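Local structure of CAIP (5LBH) at residues Q113-Q117 and G118-S122. The protein binds iron and probably stores it as a twelve-subunit Dps-like mini-ferritin, and acts as an antigen that promotes the differentiation of macrophages into foam cells. Sequence-based numbering, arbitrary orientation.
Sequences QADSQ and GDKVS
Ala114 and Asp119 meet where helix 89-116 ends and the chain turns back into helix 120-144, in the four-helix bundle of a ferritin-like subunit. A Schellman motif closes the first helix: Asp119 N donates to Ala114 O (2.8 Å) and Gly118 N to Asp115 O (3.0 Å). Gly118 is its C-prime residue, with the left-handed phi (70°) that suits a residue without a side chain. On the tightly packed side the methyl of Ala114 lies 3.4 Å from Asp119 O and 4.0 Å from Ser122 CB, and Val4 of helix 4-28 touches Ala114 and Asp119. Asp119 N-caps the next helix. Chi1 of -175° swings its carboxylate back over the first turn, where Ser122 N meets OD2 (3.2 Å, nearly straight) and Ser122 OG meets OD1 (2.9 Å), both from out of its plane. Arg58 NH2 salt-bridges Asp119 OD2; Arg58 NE is hydrogen-bonded to Ser122 OG. The loose, solvent side is exposed Gln117, whose OE1 a water links to Asp119 OD1. On a separate flank Asp115 and Lys120 cross at about a right angle and only graze (OD1 to CG 4.1 Å); their charges pair with neighbouring subunits. Held by Arg58 and a helix N-terminus, the Asp119 carboxylate is probably stabilised as the anion.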
# COMPACT_ATOMS: atom_id res chain seq x y z
N GLN A 113 -9.05 -7.41 41.22
CA GLN A 113 -9.29 -6.22 42.03
C GLN A 113 -10.14 -5.22 41.27
O GLN A 113 -11.07 -4.64 41.84
CB GLN A 113 -7.96 -5.57 42.41
CG GLN A 113 -7.19 -6.29 43.50
CD GLN A 113 -7.87 -6.23 44.86
OE1 GLN A 113 -8.73 -5.37 45.10
NE2 GLN A 113 -7.49 -7.14 45.75
N ALA A 114 -9.86 -5.03 39.98
CA ALA A 114 -10.62 -4.07 39.19
C ALA A 114 -12.08 -4.50 39.04
O ALA A 114 -12.98 -3.65 39.09
CB ALA A 114 -9.94 -3.85 37.83
N ASP A 115 -12.33 -5.80 38.85
CA ASP A 115 -13.72 -6.25 38.76
C ASP A 115 -14.45 -6.03 40.08
O ASP A 115 -15.61 -5.62 40.09
CB ASP A 115 -13.77 -7.73 38.35
CG ASP A 115 -13.72 -7.95 36.81
OD1 ASP A 115 -14.24 -7.11 36.04
OD2 ASP A 115 -13.16 -8.98 36.36
N SER A 116 -13.75 -6.20 41.22
CA SER A 116 -14.34 -5.91 42.53
C SER A 116 -14.79 -4.47 42.66
O SER A 116 -15.71 -4.17 43.43
CB SER A 116 -13.34 -6.20 43.65
OG SER A 116 -13.10 -7.58 43.77
N GLN A 117 -14.12 -3.54 41.99
CA GLN A 117 -14.50 -2.14 42.06
C GLN A 117 -15.41 -1.73 40.91
O GLN A 117 -15.69 -0.53 40.75
CB GLN A 117 -13.26 -1.24 42.06
CG GLN A 117 -12.30 -1.44 43.21
CD GLN A 117 -11.07 -0.55 43.05
OE1 GLN A 117 -11.06 0.35 42.20
NE2 GLN A 117 -10.03 -0.80 43.86
N GLY A 118 -15.88 -2.67 40.10
CA GLY A 118 -16.65 -2.23 38.96
C GLY A 118 -15.85 -1.52 37.90
O GLY A 118 -16.43 -0.87 37.03
N ASP A 119 -14.52 -1.60 37.97
CA ASP A 119 -13.64 -1.01 36.96
C ASP A 119 -13.40 -2.05 35.87
O ASP A 119 -12.34 -2.68 35.78
CB ASP A 119 -12.33 -0.56 37.61
CG ASP A 119 -11.43 0.18 36.66
OD1 ASP A 119 -10.37 0.65 37.10
OD2 ASP A 119 -11.76 0.26 35.47
N LYS A 120 -14.39 -2.20 35.00
CA LYS A 120 -14.33 -3.25 33.98
C LYS A 120 -13.38 -2.91 32.85
O LYS A 120 -12.87 -3.84 32.21
CB LYS A 120 -15.74 -3.57 33.47
CG LYS A 120 -16.65 -4.06 34.60
CD LYS A 120 -18.06 -4.42 34.18
CE LYS A 120 -19.05 -3.32 34.54
NZ LYS A 120 -20.43 -3.89 34.67
N VAL A 121 -13.12 -1.63 32.60
CA VAL A 121 -12.16 -1.22 31.57
C VAL A 121 -10.74 -1.68 31.93
O VAL A 121 -10.03 -2.23 31.09
CB VAL A 121 -12.20 0.31 31.37
CG1 VAL A 121 -11.19 0.71 30.32
CG2 VAL A 121 -13.59 0.76 30.94
N SER A 122 -10.30 -1.41 33.16
CA SER A 122 -8.99 -1.88 33.60
C SER A 122 -8.93 -3.41 33.60
O SER A 122 -7.92 -4.00 33.20
CB SER A 122 -8.68 -1.36 35.00
OG SER A 122 -8.48 0.03 35.03
O HOH W 1 -10.37 1.48 39.75